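Local coordinates for protein fasciclin-1 (Drosophila melanogaster, PDB 1O70) that mediates neural cell adhesion as a GPI-anchored surface glycoprotein built of repeated FAS1 domains, the third and fourth of which form this fragment, at residues 107-115 with 123-131; 157-168 with 290-300. All coordinates share one frame; numbering follows the deposited sequence.

Interaction 1 (107-115 with 123-131). With NAG (2-acetamido-2-deoxy-beta-D-glucopyranose), chain B; NAG (2-acetamido-2-deoxy-beta-D-glucopyranose), chain C.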
loop_
_atom_site.group_PDB
_atom_site.type_symbol
_atom_site.label_atom_id
_atom_site.label_comp_id
_atom_site.label_asym_id
_atom_site.label_seq_id
_atom_site.Cartn_x
_atom_site.Cartn_y
_atom_site.Cartn_z
ATOM N N ASN A 107 10.718 0.604 -9.854
ATOM C CA ASN A 107 11.404 -0.272 -8.898
ATOM C C ASN A 107 11.225 0.130 -7.439
ATOM O O ASN A 107 11.966 -0.313 -6.569
ATOM C CB ASN A 107 12.904 -0.436 -9.245
ATOM C CG ASN A 107 13.613 0.882 -9.503
ATOM O OD1 ASN A 107 13.392 1.877 -8.804
ATOM N ND2 ASN A 107 14.500 0.884 -10.496
ATOM N N ASN A 108 10.215 0.952 -7.185
ATOM C CA ASN A 108 9.895 1.399 -5.835
ATOM C C ASN A 108 8.426 1.107 -5.540
ATOM O O ASN A 108 7.892 1.529 -4.517
ATOM C CB ASN A 108 10.166 2.899 -5.700
ATOM C CG ASN A 108 11.621 3.198 -5.403
ATOM O OD1 ASN A 108 12.093 4.320 -5.601
ATOM N ND2 ASN A 108 12.339 2.195 -4.908
ATOM N N THR A 109 7.782 0.369 -6.443
ATOM C CA THR A 109 6.369 0.032 -6.307
ATOM C C THR A 109 6.034 -1.352 -6.833
ATOM O O THR A 109 6.326 -1.668 -7.986
ATOM C CB THR A 109 5.496 0.993 -7.111
ATOM O OG1 THR A 109 5.874 2.341 -6.814
ATOM C CG2 THR A 109 4.023 0.764 -6.794
ATOM N N PHE A 110 5.436 -2.194 -6.003
ATOM C CA PHE A 110 5.021 -3.494 -6.505
ATOM C C PHE A 110 3.501 -3.561 -6.309
ATOM O O PHE A 110 2.922 -2.712 -5.632
ATOM C CB PHE A 110 5.763 -4.635 -5.793
ATOM C CG PHE A 110 5.478 -4.741 -4.331
ATOM C CD1 PHE A 110 4.257 -5.244 -3.885
ATOM C CD2 PHE A 110 6.439 -4.367 -3.392
ATOM C CE1 PHE A 110 3.986 -5.376 -2.523
ATOM C CE2 PHE A 110 6.185 -4.493 -2.022
ATOM C CZ PHE A 110 4.952 -5.002 -1.588
ATOM N N LEU A 111 2.857 -4.536 -6.930
ATOM C CA LEU A 111 1.412 -4.677 -6.824
ATOM C C LEU A 111 1.104 -6.106 -6.433
ATOM O O LEU A 111 2.004 -6.934 -6.303
ATOM C CB LEU A 111 0.750 -4.430 -8.180
ATOM C CG LEU A 111 1.309 -3.339 -9.089
ATOM C CD1 LEU A 111 0.628 -3.384 -10.456
ATOM C CD2 LEU A 111 1.102 -1.990 -8.410
ATOM N N TYR A 112 -0.173 -6.392 -6.243
ATOM C CA TYR A 112 -0.601 -7.746 -5.948
ATOM C C TYR A 112 -2.093 -7.741 -6.198
ATOM O O TYR A 112 -2.723 -6.682 -6.164
ATOM C CB TYR A 112 -0.218 -8.182 -4.519
ATOM C CG TYR A 112 -0.859 -7.436 -3.394
ATOM C CD1 TYR A 112 -2.112 -7.819 -2.897
ATOM C CD2 TYR A 112 -0.220 -6.339 -2.820
ATOM C CE1 TYR A 112 -2.712 -7.129 -1.861
ATOM C CE2 TYR A 112 -0.799 -5.637 -1.790
ATOM C CZ TYR A 112 -2.048 -6.037 -1.310
ATOM O OH TYR A 112 -2.634 -5.366 -0.258
ATOM N N PHE A 113 -2.644 -8.909 -6.499
ATOM C CA PHE A 113 -4.055 -9.008 -6.818
ATOM C C PHE A 113 -4.837 -9.880 -5.857
ATOM O O PHE A 113 -4.276 -10.648 -5.073
ATOM C CB PHE A 113 -4.238 -9.584 -8.232
ATOM C CG PHE A 113 -3.478 -8.854 -9.304
ATOM C CD1 PHE A 113 -2.102 -8.989 -9.411
ATOM C CD2 PHE A 113 -4.139 -8.022 -10.200
ATOM C CE1 PHE A 113 -1.393 -8.308 -10.395
ATOM C CE2 PHE A 113 -3.437 -7.336 -11.187
ATOM C CZ PHE A 113 -2.059 -7.482 -11.280
ATOM N N ASN A 114 -6.151 -9.748 -5.938
ATOM C CA ASN A 114 -7.059 -10.549 -5.147
ATOM C C ASN A 114 -8.118 -11.032 -6.124
ATOM O O ASN A 114 -8.702 -10.227 -6.856
ATOM C CB ASN A 114 -7.725 -9.731 -4.049
ATOM C CG ASN A 114 -8.695 -10.562 -3.235
ATOM O OD1 ASN A 114 -8.319 -11.590 -2.673
ATOM N ND2 ASN A 114 -9.947 -10.127 -3.169
ATOM N N VAL A 115 -8.359 -12.342 -6.140
ATOM C CA VAL A 115 -9.345 -12.936 -7.035
ATOM C C VAL A 115 -10.486 -13.602 -6.279
ATOM O O VAL A 115 -10.250 -14.401 -5.373
ATOM C CB VAL A 115 -8.701 -13.997 -7.954
ATOM C CG1 VAL A 115 -9.771 -14.644 -8.822
ATOM C CG2 VAL A 115 -7.621 -13.358 -8.830
ATOM N N VAL A 123 -14.179 -11.636 -9.846
ATOM C CA VAL A 123 -13.904 -10.260 -9.484
ATOM C C VAL A 123 -12.426 -10.171 -9.175
ATOM O O VAL A 123 -11.915 -10.837 -8.267
ATOM C CB VAL A 123 -14.715 -9.804 -8.261
ATOM C CG1 VAL A 123 -14.139 -8.494 -7.711
ATOM C CG2 VAL A 123 -16.164 -9.581 -8.673
ATOM N N ILE A 124 -11.736 -9.357 -9.958
ATOM C CA ILE A 124 -10.306 -9.173 -9.780
ATOM C C ILE A 124 -10.005 -7.746 -9.380
ATOM O O ILE A 124 -10.441 -6.798 -10.038
ATOM C CB ILE A 124 -9.547 -9.463 -11.072
ATOM C CG1 ILE A 124 -9.917 -10.861 -11.571
ATOM C CG2 ILE A 124 -8.045 -9.356 -10.831
ATOM C CD1 ILE A 124 -9.675 -11.055 -13.059
ATOM N N THR A 125 -9.277 -7.597 -8.284
ATOM C CA THR A 125 -8.884 -6.278 -7.819
ATOM C C THR A 125 -7.368 -6.263 -7.669
ATOM O O THR A 125 -6.731 -7.313 -7.550
ATOM C CB THR A 125 -9.542 -5.916 -6.458
ATOM O OG1 THR A 125 -9.242 -6.922 -5.471
ATOM C CG2 THR A 125 -11.061 -5.763 -6.624
ATOM N N VAL A 126 -6.791 -5.068 -7.703
ATOM C CA VAL A 126 -5.350 -4.899 -7.573
ATOM C C VAL A 126 -5.068 -3.802 -6.557
ATOM O O VAL A 126 -5.832 -2.834 -6.448
ATOM C CB VAL A 126 -4.705 -4.487 -8.922
ATOM C CG1 VAL A 126 -5.339 -3.204 -9.448
ATOM C CG2 VAL A 126 -3.204 -4.285 -8.740
ATOM N N GLU A 127 -3.979 -3.953 -5.811
ATOM C CA GLU A 127 -3.600 -2.960 -4.815
ATOM C C GLU A 127 -2.214 -2.435 -5.139
ATOM O O GLU A 127 -1.257 -3.198 -5.223
ATOM C CB GLU A 127 -3.590 -3.557 -3.398
ATOM C CG GLU A 127 -2.961 -2.615 -2.359
ATOM C CD GLU A 127 -3.837 -1.410 -2.041
ATOM O OE1 GLU A 127 -3.292 -0.381 -1.593
ATOM O OE2 GLU A 127 -5.073 -1.497 -2.220
ATOM N N GLY A 128 -2.106 -1.128 -5.327
ATOM C CA GLY A 128 -0.809 -0.562 -5.630
ATOM C C GLY A 128 -0.704 0.936 -5.435
ATOM O O GLY A 128 -1.639 1.682 -5.735
ATOM N N GLY A 129 0.444 1.373 -4.927
ATOM C CA GLY A 129 0.664 2.791 -4.715
ATOM C C GLY A 129 -0.455 3.434 -3.929
ATOM O O GLY A 129 -0.832 4.579 -4.206
ATOM N N GLY A 130 -0.985 2.681 -2.961
ATOM C CA GLY A 130 -2.057 3.148 -2.100
ATOM C C GLY A 130 -3.420 3.072 -2.749
ATOM O O GLY A 130 -4.413 3.514 -2.177
ATOM N N VAL A 131 -3.487 2.507 -3.947
ATOM C CA VAL A 131 -4.772 2.425 -4.616
ATOM C C VAL A 131 -5.289 1.024 -4.824
ATOM O O VAL A 131 -4.533 0.121 -5.194
ATOM C CB VAL A 131 -4.742 3.109 -5.988
ATOM C CG1 VAL A 131 -6.050 2.830 -6.738
ATOM C CG2 VAL A 131 -4.542 4.608 -5.813
HETATM C C1 NAG B . -9.792 -4.061 -2.748
HETATM C C2 NAG B . -9.252 -5.387 -2.221
HETATM C C3 NAG B . -10.390 -6.413 -2.209
HETATM C C4 NAG B . -11.595 -5.885 -1.406
HETATM C C5 NAG B . -11.986 -4.489 -1.931
HETATM C C6 NAG B . -13.093 -3.815 -1.151
HETATM C C7 NAG B . -6.956 -6.012 -2.597
HETATM C C8 NAG B . -5.904 -6.560 -3.552
HETATM N N2 NAG B . -8.186 -5.861 -3.077
HETATM O O3 NAG B . -9.932 -7.650 -1.692
HETATM O O4 NAG B . -12.711 -6.781 -1.583
HETATM O O5 NAG B . -10.850 -3.602 -1.905
HETATM O O6 NAG B . -12.797 -3.806 0.238
HETATM O O7 NAG B . -6.654 -5.726 -1.444
HETATM C C1 NAG C . -12.962 -7.691 -0.579
HETATM C C2 NAG C . -14.415 -8.112 -0.648
HETATM C C3 NAG C . -14.703 -9.095 0.486
HETATM C C4 NAG C . -13.722 -10.280 0.372
HETATM C C5 NAG C . -12.261 -9.805 0.290
HETATM C C6 NAG C . -11.339 -10.966 -0.062
HETATM C C7 NAG C . -16.066 -6.604 -1.540
HETATM C C8 NAG C . -17.499 -6.221 -1.197
HETATM N N2 NAG C . -15.271 -6.948 -0.532
HETATM O O3 NAG C . -16.041 -9.535 0.394
HETATM O O4 NAG C . -13.872 -11.179 1.465
HETATM O O5 NAG C . -12.101 -8.823 -0.757
HETATM O O6 NAG C . -11.787 -11.620 -1.246
HETATM O O7 NAG C . -15.686 -6.588 -2.709
HETATM O O HOH W 1 0.920 -3.389 -3.404
HETATM O O HOH W 2 2.476 -0.241 -3.700
HETATM O O HOH W 3 -10.790 -9.195 -5.573
#
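Asn114 O accepts from Thr125 N at 3.0 Å, in the carbonyl plane, and water 3 also lies within bonding distance. The return bond of this antiparallel pair, Asn114 N to Thr125 O, is equally long, but its donor is tilted 28° from the carbonyl plane. Water 3 also reaches Thr125 OG1 and so links the strands beneath the sugars. Thr125 OG1 in turn accepts from N2 of the chain B N-acetylglucosamine at 2.8 Å. The Asn114 amide, extended away from its own backbone N (chi1 179°), projects to the second sugar, where ND2 donates to O6 of the chain C residue at 3.1 Å in a nearly straight bond. The hairpin of strands 110-116 and 123-128 is part of the mixed sheet of the third FAS1 domain, and the carbohydrate carried on Asn132 of the next strand lies against it. Further along the same face, Tyr112 and Glu127 run side by side. CB of Glu127 sits over one face of the Tyr112 ring, 4.0 Å from its centroid in a CH-pi contact, while C8 of the chain B sugar approaches that ring obliquely. The carboxylate of Glu127 is bent away at chi2 (71°) and forms a salt bridge with Arg290 of the following domain. On the other side of the sheet, Val126 CG2 lies over a face of the Phe113 ring, 4.2 Å from its centroid, and Ile124 CG2 meets the same ring obliquely; helix 88-94 touches this side through Ile91 on Phe113. Toward the type I' turn Gly128-Val131, which leads into strand 131-141, waters bridge the strands: water 1 donates to both Phe110 O and Glu127 O, and water 2 joins Phe110 O to Gly129 N. Leu111 CD2 packs against Gly128 CA at 3.7 Å.

Interaction 2 (157-168 with 290-300); sequences PYTTVLGKLESD and RPDVECTNGII. With NAG (2-acetamido-2-deoxy-beta-D-glucopyranose), chain B.
A buried helix-on-strand contact within the fourth FAS1 domain sets helix 161-167 and the loop leading into it against the hairpin of strands 284-295 and 298-303, part of that domain's mixed sheet. The helix begins at an N-cap: Thr160 OG1 accepts from Gly163 N, while the side chain of Asn297 takes the first amide of the helix. With its CG between backbone N and carbonyl carbon (chi1 60°), Asn297 presents OD1 to Val161 N at 2.9 Å, in the carbonyl plane and on a lone pair; its ND2 donates to Asn189 O. Just before the helix, Thr296 N donates to Thr159 O at 3.0 Å, and Pro157 lays CB and CG along the backbone of Glu294 and Cys295. Val161 forms the apolar centre, CG2 facing Cys295 CB and CG1 meeting Ile300 CD1 at 3.8 Å. The aliphatic part of Lys164 passes Cys295 SG to bring CE against Val293 CG1, while its NZ probably donates to Gly130 O. Beyond the helix, Arg290 grips Asp168 end-on in a salt bridge between nearly coplanar groups, both bonds falling on one carboxylate oxygen: NH1 is 2.7 Å and NH2 2.9 Å from OD2.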
loop_
_atom_site.group_PDB
_atom_site.type_symbol
_atom_site.label_atom_id
_atom_site.label_comp_id
_atom_site.label_asym_id
_atom_site.label_seq_id
_atom_site.Cartn_x
_atom_site.Cartn_y
_atom_site.Cartn_z
ATOM N N PRO A 157 -3.742 8.110 -4.637
ATOM C CA PRO A 157 -4.701 7.807 -3.573
ATOM C C PRO A 157 -6.003 8.575 -3.658
ATOM O O PRO A 157 -6.019 9.768 -3.954
ATOM C CB PRO A 157 -3.930 8.149 -2.302
ATOM C CG PRO A 157 -2.494 7.967 -2.702
ATOM C CD PRO A 157 -2.470 8.594 -4.070
ATOM N N TYR A 158 -7.102 7.879 -3.396
ATOM C CA TYR A 158 -8.406 8.519 -3.400
ATOM C C TYR A 158 -9.060 8.253 -2.047
ATOM O O TYR A 158 -10.281 8.312 -1.905
ATOM C CB TYR A 158 -9.282 7.996 -4.550
ATOM C CG TYR A 158 -9.598 6.514 -4.527
ATOM C CD1 TYR A 158 -10.707 6.024 -3.828
ATOM C CD2 TYR A 158 -8.786 5.598 -5.210
ATOM C CE1 TYR A 158 -11.001 4.659 -3.813
ATOM C CE2 TYR A 158 -9.068 4.231 -5.198
ATOM C CZ TYR A 158 -10.178 3.770 -4.499
ATOM O OH TYR A 158 -10.467 2.422 -4.473
ATOM N N THR A 159 -8.231 7.939 -1.057
ATOM C CA THR A 159 -8.713 7.675 0.290
ATOM C C THR A 159 -7.735 8.180 1.339
ATOM O O THR A 159 -6.526 8.240 1.104
ATOM C CB THR A 159 -8.926 6.173 0.546
ATOM O OG1 THR A 159 -7.683 5.474 0.396
ATOM C CG2 THR A 159 -9.959 5.620 -0.410
ATOM N N THR A 160 -8.277 8.562 2.491
ATOM C CA THR A 160 -7.466 9.030 3.603
ATOM C C THR A 160 -6.975 7.763 4.303
ATOM O O THR A 160 -7.411 6.652 3.977
ATOM C CB THR A 160 -8.303 9.817 4.625
ATOM O OG1 THR A 160 -9.295 8.949 5.190
ATOM C CG2 THR A 160 -8.993 10.990 3.969
ATOM N N VAL A 161 -6.072 7.931 5.258
ATOM C CA VAL A 161 -5.571 6.806 6.029
ATOM C C VAL A 161 -6.769 5.986 6.527
ATOM O O VAL A 161 -6.817 4.766 6.357
ATOM C CB VAL A 161 -4.751 7.315 7.233
ATOM C CG1 VAL A 161 -4.427 6.170 8.173
ATOM C CG2 VAL A 161 -3.486 7.985 6.746
ATOM N N LEU A 162 -7.740 6.669 7.130
ATOM C CA LEU A 162 -8.952 6.008 7.633
ATOM C C LEU A 162 -9.717 5.301 6.516
ATOM O O LEU A 162 -10.166 4.168 6.682
ATOM C CB LEU A 162 -9.893 7.025 8.298
ATOM C CG LEU A 162 -11.252 6.457 8.729
ATOM C CD1 LEU A 162 -11.037 5.444 9.859
ATOM C CD2 LEU A 162 -12.192 7.574 9.203
ATOM N N GLY A 163 -9.864 5.986 5.383
ATOM C CA GLY A 163 -10.591 5.414 4.267
ATOM C C GLY A 163 -9.969 4.112 3.830
ATOM O O GLY A 163 -10.667 3.159 3.469
ATOM N N LYS A 164 -8.640 4.080 3.879
ATOM C CA LYS A 164 -7.862 2.915 3.496
ATOM C C LYS A 164 -8.063 1.804 4.512
ATOM O O LYS A 164 -8.336 0.660 4.147
ATOM C CB LYS A 164 -6.381 3.283 3.441
ATOM C CG LYS A 164 -5.647 2.786 2.211
ATOM C CD LYS A 164 -5.735 1.290 2.043
ATOM C CE LYS A 164 -5.187 0.855 0.697
ATOM N NZ LYS A 164 -6.005 1.370 -0.423
ATOM N N LEU A 165 -7.923 2.147 5.789
ATOM C CA LEU A 165 -8.087 1.173 6.868
ATOM C C LEU A 165 -9.405 0.424 6.847
ATOM O O LEU A 165 -9.456 -0.741 7.229
ATOM C CB LEU A 165 -7.944 1.840 8.233
ATOM C CG LEU A 165 -6.557 2.206 8.760
ATOM C CD1 LEU A 165 -6.753 3.058 10.001
ATOM C CD2 LEU A 165 -5.748 0.945 9.074
ATOM N N GLU A 166 -10.478 1.073 6.421
ATOM C CA GLU A 166 -11.755 0.371 6.401
ATOM C C GLU A 166 -11.980 -0.401 5.115
ATOM O O GLU A 166 -12.763 -1.341 5.096
ATOM C CB GLU A 166 -12.903 1.347 6.655
ATOM C CG GLU A 166 -12.723 2.673 5.985
ATOM C CD GLU A 166 -13.822 3.653 6.357
ATOM O OE1 GLU A 166 -14.183 3.719 7.557
ATOM O OE2 GLU A 166 -14.310 4.369 5.453
ATOM N N SER A 167 -11.266 -0.029 4.055
ATOM C CA SER A 167 -11.418 -0.713 2.780
ATOM C C SER A 167 -10.384 -1.805 2.449
ATOM O O SER A 167 -10.556 -2.535 1.473
ATOM C CB SER A 167 -11.479 0.314 1.638
ATOM O OG SER A 167 -10.314 1.097 1.564
ATOM N N ASP A 168 -9.329 -1.928 3.253
ATOM C CA ASP A 168 -8.273 -2.923 3.020
ATOM C C ASP A 168 -8.421 -4.129 3.957
ATOM O O ASP A 168 -8.152 -4.033 5.160
ATOM C CB ASP A 168 -6.897 -2.282 3.240
ATOM C CG ASP A 168 -5.756 -3.101 2.642
ATOM O OD1 ASP A 168 -5.778 -4.352 2.733
ATOM O OD2 ASP A 168 -4.813 -2.489 2.096
ATOM N N ARG A 290 4.223 -4.051 3.358
ATOM C CA ARG A 290 3.781 -3.173 2.279
ATOM C C ARG A 290 4.242 -1.772 2.658
ATOM O O ARG A 290 3.640 -1.109 3.513
ATOM C CB ARG A 290 2.256 -3.185 2.138
ATOM C CG ARG A 290 1.690 -4.374 1.382
ATOM C CD ARG A 290 0.195 -4.441 1.552
ATOM N NE ARG A 290 -0.462 -3.224 1.087
ATOM C CZ ARG A 290 -1.677 -2.853 1.477
ATOM N NH1 ARG A 290 -2.354 -3.608 2.343
ATOM N NH2 ARG A 290 -2.209 -1.733 1.002
ATOM N N PRO A 291 5.343 -1.321 2.060
ATOM C CA PRO A 291 5.818 0.019 2.388
ATOM C C PRO A 291 5.141 1.071 1.532
ATOM O O PRO A 291 4.657 0.794 0.433
ATOM C CB PRO A 291 7.293 -0.064 2.061
ATOM C CG PRO A 291 7.276 -0.931 0.837
ATOM C CD PRO A 291 6.354 -2.057 1.283
ATOM N N ASP A 292 5.104 2.284 2.051
ATOM C CA ASP A 292 4.571 3.398 1.299
ATOM C C ASP A 292 3.177 3.260 0.709
ATOM O O ASP A 292 2.989 3.522 -0.473
ATOM C CB ASP A 292 5.572 3.727 0.191
ATOM C CG ASP A 292 7.003 3.819 0.721
ATOM O OD1 ASP A 292 7.200 4.505 1.746
ATOM O OD2 ASP A 292 7.924 3.211 0.136
ATOM N N VAL A 293 2.198 2.863 1.511
ATOM C CA VAL A 293 0.839 2.765 1.001
ATOM C C VAL A 293 0.294 4.183 1.142
ATOM O O VAL A 293 -0.322 4.522 2.144
ATOM C CB VAL A 293 0.004 1.761 1.836
ATOM C CG1 VAL A 293 -1.448 1.746 1.358
ATOM C CG2 VAL A 293 0.615 0.354 1.717
ATOM N N GLU A 294 0.547 5.012 0.134
ATOM C CA GLU A 294 0.136 6.409 0.167
ATOM C C GLU A 294 -1.341 6.688 0.328
ATOM O O GLU A 294 -2.186 5.947 -0.168
ATOM C CB GLU A 294 0.620 7.126 -1.083
ATOM C CG GLU A 294 2.042 7.599 -1.007
ATOM C CD GLU A 294 2.496 8.139 -2.340
ATOM O OE1 GLU A 294 1.706 8.884 -2.980
ATOM O OE2 GLU A 294 3.642 7.829 -2.733
ATOM N N CYS A 295 -1.639 7.784 1.020
ATOM C CA CYS A 295 -3.013 8.219 1.247
ATOM C C CYS A 295 -3.120 9.713 0.978
ATOM O O CYS A 295 -2.120 10.365 0.677
ATOM C CB CYS A 295 -3.439 7.924 2.677
ATOM S SG CYS A 295 -3.493 6.161 3.075
ATOM N N THR A 296 -4.323 10.261 1.099
ATOM C CA THR A 296 -4.526 11.676 0.828
ATOM C C THR A 296 -4.043 12.571 1.965
ATOM O O THR A 296 -3.658 13.720 1.737
ATOM C CB THR A 296 -6.011 11.970 0.536
ATOM O OG1 THR A 296 -6.818 11.528 1.638
ATOM C CG2 THR A 296 -6.456 11.232 -0.731
ATOM N N ASN A 297 -4.042 12.038 3.185
ATOM C CA ASN A 297 -3.600 12.793 4.348
ATOM C C ASN A 297 -2.473 12.064 5.055
ATOM O O ASN A 297 -2.365 12.129 6.278
ATOM C CB ASN A 297 -4.761 12.975 5.316
ATOM C CG ASN A 297 -5.312 11.665 5.794
ATOM O OD1 ASN A 297 -5.084 10.628 5.177
ATOM N ND2 ASN A 297 -6.056 11.697 6.894
ATOM N N GLY A 298 -1.631 11.364 4.301
ATOM C CA GLY A 298 -0.543 10.655 4.942
ATOM C C GLY A 298 -0.100 9.407 4.212
ATOM O O GLY A 298 -0.376 9.230 3.030
ATOM N N ILE A 299 0.593 8.532 4.928
ATOM C CA ILE A 299 1.095 7.305 4.344
ATOM C C ILE A 299 0.982 6.185 5.364
ATOM O O ILE A 299 1.113 6.414 6.565
ATOM C CB ILE A 299 2.581 7.472 3.932
ATOM C CG1 ILE A 299 3.041 6.282 3.086
ATOM C CG2 ILE A 299 3.448 7.555 5.175
ATOM C CD1 ILE A 299 4.428 6.466 2.525
ATOM N N ILE A 300 0.743 4.974 4.878
ATOM C CA ILE A 300 0.633 3.807 5.740
ATOM C C ILE A 300 1.716 2.787 5.398
ATOM O O ILE A 300 1.983 2.542 4.226
ATOM C CB ILE A 300 -0.715 3.116 5.547
ATOM C CG1 ILE A 300 -1.815 3.907 6.261
ATOM C CG2 ILE A 300 -0.635 1.663 6.031
ATOM C CD1 ILE A 300 -3.199 3.284 6.088
HETATM C C1 NAG B . -9.792 -4.061 -2.748
HETATM C C2 NAG B . -9.252 -5.387 -2.221
HETATM C C3 NAG B . -10.390 -6.413 -2.209
HETATM C C4 NAG B . -11.595 -5.885 -1.406
HETATM C C5 NAG B . -11.986 -4.489 -1.931
HETATM C C6 NAG B . -13.093 -3.815 -1.151
HETATM C C7 NAG B . -6.956 -6.012 -2.597
HETATM C C8 NAG B . -5.904 -6.560 -3.552
HETATM N N2 NAG B . -8.186 -5.861 -3.077
HETATM O O3 NAG B . -9.932 -7.650 -1.692
HETATM O O4 NAG B . -12.711 -6.781 -1.583
HETATM O O5 NAG B . -10.850 -3.602 -1.905
HETATM O O6 NAG B . -12.797 -3.806 0.238
HETATM O O7 NAG B . -6.654 -5.726 -1.444
HETATM O O HOH W 4 -4.678 5.350 0.211
#

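From the N terminus, interaction 1 comes first and is local: strand 110-116 turns back through a short connection to pair with strand 123-128. The chain then completes the third-domain sheet with strands 131-141 and 145-150 before entering 157-168. Interaction 2 closes a far longer loop of 121 residues, bringing helix 161-167 to the last hairpin, strands 284-295 and 298-303. The two follow in series, neither nested nor crossed, with centres 13 Å apart. They touch across the domain boundary, where Glu127 of interaction 1 pairs with Arg290 of interaction 2, Lys164 reaches Gly130 and Arg290 also approaches Tyr112. The chain B sugar bridges them too, since its O6 donates to Ser167 O.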